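Local coordinates for protein glutathione transferase o1 (Bombyx mori, PDB 3RBT) that belongs to the Omega class of glutathione transferases, a family generally assigned glutathione transferase and dehydroascorbate reductase activity, at residues His39-Leu42 / Leu43-Ala47; Leu186-Leu189 / Arg190-Asp194. All blocks are in the same frame, centred on the assembly; numbering follows the deposited sequence.

Contact 1 of 2, residues His39-Leu42 / Leu43-Ala47; sequences HRVL and LVLEA
Leu43 lies against the imidazole of His39, one helical turn earlier, its CG 3.8 Å from His39 CD2 and its CD2 methyl 4.0 Å from His39 NE2. The approach is slanted to the ring, neither squarely over it nor in its plane. CG anti to the backbone N (chi1 -168°) lays the histidine ring alongside the helix, where it meets Leu43 even though CB itself points away. Leu43 CG also sits 3.2 Å from His39 O, the same oxygen that accepts the hydrogen bond from Leu43 N (2.9 Å). An alanine here would probably open a gap beside CD2 and NE2 of the imidazole, whose ND1 would still be held by Arg185. Leu42 O receives Glu46 N at 3.1 Å; Leu42 CB lies 3.2 Å from Leu43 N, while the rest of that side chain goes to Tyr52 and Val54 of strand 52-56. On another side of the helix Val41 CG1 meets Leu45 CD1 at 3.9 Å, and the same pair is joined by a nearly straight bond from Leu45 N to Val41 O (172°). All this belongs to helix 36-47, the crossover of the beta-alpha-beta unit between strands 27-31 and 52-56 in the thioredoxin-like domain. Leu45 also packs on strand 52-56, Val41, Val44 and Leu45 on helix 92-102, while His39 packs against helix 174-186.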
loop_
_atom_site.group_PDB
_atom_site.type_symbol
_atom_site.label_atom_id
_atom_site.label_comp_id
_atom_site.label_asym_id
_atom_site.label_seq_id
_atom_site.Cartn_x
_atom_site.Cartn_y
_atom_site.Cartn_z
ATOM N N HIS A 39 12.046 12.889 0.755
ATOM C CA HIS A 39 12.755 12.931 2.049
ATOM C C HIS A 39 12.817 11.521 2.663
ATOM O O HIS A 39 13.881 11.067 3.099
ATOM C CB HIS A 39 12.047 13.908 2.993
ATOM C CG HIS A 39 12.823 14.258 4.232
ATOM N ND1 HIS A 39 12.428 15.266 5.087
ATOM C CD2 HIS A 39 13.969 13.751 4.752
ATOM C CE1 HIS A 39 13.284 15.349 6.092
ATOM N NE2 HIS A 39 14.231 14.444 5.908
ATOM N N ARG A 40 11.672 10.843 2.667
ATOM C CA ARG A 40 11.552 9.423 2.998
ATOM C C ARG A 40 12.592 8.528 2.346
ATOM O O ARG A 40 13.265 7.747 3.020
ATOM C CB ARG A 40 10.194 8.909 2.532
ATOM C CG ARG A 40 9.176 8.759 3.584
ATOM C CD ARG A 40 7.988 7.983 3.022
ATOM N NE ARG A 40 6.970 7.850 4.055
ATOM C CZ ARG A 40 5.716 7.481 3.854
ATOM N NH1 ARG A 40 5.282 7.193 2.635
ATOM N NH2 ARG A 40 4.900 7.402 4.894
ATOM N N VAL A 41 12.674 8.610 1.020
ATOM C CA VAL A 41 13.598 7.793 0.260
ATOM C C VAL A 41 15.050 8.207 0.536
ATOM O O VAL A 41 15.927 7.349 0.615
ATOM C CB VAL A 41 13.277 7.818 -1.258
ATOM C CG1 VAL A 41 14.258 6.933 -2.026
ATOM C CG2 VAL A 41 11.832 7.345 -1.504
ATOM N N LEU A 42 15.304 9.506 0.692
ATOM C CA LEU A 42 16.649 9.967 1.074
ATOM C C LEU A 42 17.106 9.378 2.417
ATOM O O LEU A 42 18.256 8.979 2.559
ATOM C CB LEU A 42 16.744 11.504 1.102
ATOM C CG LEU A 42 16.709 12.223 -0.256
ATOM C CD1 LEU A 42 16.502 13.733 -0.075
ATOM C CD2 LEU A 42 17.981 11.941 -1.066
ATOM N N LEU A 43 16.202 9.334 3.389
ATOM C CA LEU A 43 16.503 8.753 4.706
ATOM C C LEU A 43 16.906 7.273 4.629
ATOM O O LEU A 43 17.903 6.862 5.230
ATOM C CB LEU A 43 15.309 8.916 5.652
ATOM C CG LEU A 43 14.959 10.350 6.056
ATOM C CD1 LEU A 43 13.657 10.385 6.890
ATOM C CD2 LEU A 43 16.120 11.075 6.756
ATOM N N VAL A 44 16.122 6.494 3.882
ATOM C CA VAL A 44 16.358 5.056 3.709
ATOM C C VAL A 44 17.677 4.779 2.989
ATOM O O VAL A 44 18.491 3.977 3.463
ATOM C CB VAL A 44 15.149 4.370 3.011
ATOM C CG1 VAL A 44 15.458 2.905 2.658
ATOM C CG2 VAL A 44 13.929 4.454 3.920
ATOM N N LEU A 45 17.900 5.455 1.865
ATOM C CA LEU A 45 19.169 5.339 1.130
ATOM C C LEU A 45 20.376 5.576 2.028
ATOM O O LEU A 45 21.376 4.845 1.969
ATOM C CB LEU A 45 19.211 6.343 -0.020
ATOM C CG LEU A 45 18.378 6.043 -1.268
ATOM C CD1 LEU A 45 18.105 7.341 -1.999
ATOM C CD2 LEU A 45 19.100 5.040 -2.179
ATOM N N GLU A 46 20.276 6.611 2.853
ATOM C CA GLU A 46 21.350 6.987 3.762
ATOM C C GLU A 46 21.491 5.920 4.858
ATOM O O GLU A 46 22.591 5.440 5.119
ATOM C CB GLU A 46 21.069 8.380 4.347
ATOM C CG GLU A 46 22.302 9.151 4.820
ATOM C CD GLU A 46 23.140 9.726 3.684
ATOM O OE1 GLU A 46 22.619 10.491 2.849
ATOM O OE2 GLU A 46 24.339 9.419 3.636
ATOM N N ALA A 47 20.367 5.513 5.453
ATOM C CA ALA A 47 20.364 4.448 6.470
ATOM C C ALA A 47 21.004 3.159 5.960
ATOM O O ALA A 47 21.723 2.486 6.694
ATOM C CB ALA A 47 18.951 4.175 6.959
#

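Contact 2 of 2, residues Leu186-Leu189 / Arg190-Asp194; sequences LYLL and RCVND
Tyr187 and Arg190 lie side by side where a type I beta turn, Leu186 to Leu189, leads from helix 174-186 into the short, weakly bonded helix 189-192 of the all-helical GST C-terminal domain. The backbone bonds come first. Arg190 N reaches Tyr187 O at 3.1 Å and Cys191 N reaches Leu188 O at 2.9 Å, both i to i+3 bonds whose donors stand well above the carbonyl plane, as in a tightly wound turn. Cys191 CB also sits 3.2 Å from Leu188 O. Leu189 O then takes Asn193 N at 2.9 Å in a nearly straight i to i+4 bond (169°), and adds a weak one from Val192 N. Asn193 in turn is the N-cap of helix 194-202, its OD1 accepting Lys196 N; only this one residue separates the short helix from the next.

Apolar packing across the turn is slight: Leu188 CD1 approaches Val192 CG2 at 4.3 Å. Both residues pack on helix 227-237, Leu188 touching Tyr230 and Tyr234, and Val192 touching Phe231.

The remaining pair is aromatic and cationic, but edge on. The Tyr187 and Arg190 side chains run in the same direction, with ring and guanidinium planes 24° apart; Arg190 NH2 comes to 3.8 Å from Tyr187 CD1 at the rim of the ring.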
loop_
_atom_site.group_PDB
_atom_site.type_symbol
_atom_site.label_atom_id
_atom_site.label_comp_id
_atom_site.label_asym_id
_atom_site.label_seq_id
_atom_site.Cartn_x
_atom_site.Cartn_y
_atom_site.Cartn_z
ATOM N N LEU A 186 6.290 19.260 11.069
ATOM C CA LEU A 186 5.341 19.749 12.080
ATOM C C LEU A 186 5.922 20.809 13.008
ATOM O O LEU A 186 5.203 21.713 13.432
ATOM C CB LEU A 186 4.752 18.602 12.902
ATOM C CG LEU A 186 3.877 17.611 12.132
ATOM C CD1 LEU A 186 3.359 16.512 13.054
ATOM C CD2 LEU A 186 2.722 18.318 11.417
ATOM N N TYR A 187 7.218 20.696 13.313
ATOM C CA TYR A 187 7.904 21.676 14.165
ATOM C C TYR A 187 7.776 23.122 13.649
ATOM O O TYR A 187 7.903 24.063 14.425
ATOM C CB TYR A 187 9.387 21.309 14.360
ATOM C CG TYR A 187 9.643 20.023 15.138
ATOM C CD1 TYR A 187 9.508 19.975 16.529
ATOM C CD2 TYR A 187 10.049 18.866 14.485
ATOM C CE1 TYR A 187 9.757 18.795 17.241
ATOM C CE2 TYR A 187 10.301 17.688 15.180
ATOM C CZ TYR A 187 10.149 17.657 16.552
ATOM O OH TYR A 187 10.403 16.486 17.224
ATOM N N LEU A 188 7.520 23.299 12.348
ATOM C CA LEU A 188 7.313 24.639 11.791
ATOM C C LEU A 188 6.148 25.353 12.495
ATOM O O LEU A 188 6.122 26.580 12.568
ATOM C CB LEU A 188 7.093 24.601 10.268
ATOM C CG LEU A 188 5.782 24.076 9.653
ATOM C CD1 LEU A 188 4.674 25.116 9.670
ATOM C CD2 LEU A 188 5.995 23.597 8.224
ATOM N N LEU A 189 5.209 24.567 13.019
ATOM C CA LEU A 189 4.005 25.090 13.649
ATOM C C LEU A 189 4.319 25.888 14.913
ATOM O O LEU A 189 3.491 26.668 15.374
ATOM C CB LEU A 189 3.026 23.953 13.971
ATOM C CG LEU A 189 1.606 24.162 13.440
ATOM C CD1 LEU A 189 1.446 23.456 12.107
ATOM C CD2 LEU A 189 0.548 23.680 14.432
ATOM N N ARG A 190 5.519 25.691 15.457
ATOM C CA ARG A 190 5.968 26.439 16.618
ATOM C C ARG A 190 6.295 27.876 16.224
ATOM O O ARG A 190 6.248 28.774 17.061
ATOM C CB ARG A 190 7.175 25.767 17.282
ATOM C CG ARG A 190 7.266 26.044 18.782
ATOM C CD ARG A 190 8.582 25.578 19.409
ATOM N NE ARG A 190 8.878 24.171 19.136
ATOM C CZ ARG A 190 9.417 23.330 20.018
ATOM N NH1 ARG A 190 9.694 23.752 21.253
ATOM N NH2 ARG A 190 9.663 22.066 19.676
ATOM N N CYS A 191 6.614 28.080 14.946
ATOM C CA CYS A 191 6.790 29.423 14.395
ATOM C C CYS A 191 5.439 30.128 14.203
ATOM O O CYS A 191 5.354 31.356 14.314
ATOM C CB CYS A 191 7.561 29.382 13.070
ATOM S SG CYS A 191 9.152 28.499 13.130
ATOM N N VAL A 192 4.394 29.350 13.916
ATOM C CA VAL A 192 3.044 29.891 13.718
ATOM C C VAL A 192 2.395 30.255 15.050
ATOM O O VAL A 192 2.011 31.406 15.263
ATOM C CB VAL A 192 2.108 28.910 12.956
ATOM C CG1 VAL A 192 0.753 29.581 12.668
ATOM C CG2 VAL A 192 2.760 28.425 11.669
ATOM N N ASN A 193 2.265 29.265 15.933
ATOM C CA ASN A 193 1.675 29.480 17.256
ATOM C C ASN A 193 2.459 28.720 18.319
ATOM O O ASN A 193 2.133 27.577 18.649
ATOM C CB ASN A 193 0.191 29.083 17.267
ATOM C CG ASN A 193 -0.572 29.651 18.462
ATOM O OD1 ASN A 193 -0.012 29.871 19.544
ATOM N ND2 ASN A 193 -1.868 29.877 18.270
ATOM N N ASP A 194 3.491 29.379 18.839
ATOM C CA ASP A 194 4.417 28.804 19.808
ATOM C C ASP A 194 3.707 28.117 20.970
ATOM O O ASP A 194 3.991 26.961 21.287
ATOM C CB ASP A 194 5.345 29.902 20.342
ATOM C CG ASP A 194 6.432 29.362 21.242
ATOM O OD1 ASP A 194 6.278 29.453 22.477
ATOM O OD2 ASP A 194 7.435 28.837 20.718
#

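How the contacts relate
Contact 1 lies deep in the thioredoxin-like N-terminal domain and contact 2 farther out in the helical C-terminal domain; their centres are 25 Å apart and their nearest atoms about 9 Å, without touching. Both are local, but contact 1 keeps to regular i to i+4 bonding within a single helix, whereas contact 2 mixes i to i+3 and i to i+4 bonds at a junction between helices. Buried aliphatic side chains dominate 39-47; 186-194 runs from the buried Leu186, Tyr187 and Leu188 to exposed polar residues at a helix cap. Helix 174-186 is common ground: His39 and Arg40 pack against it, and the turn of contact 2 starts at its end.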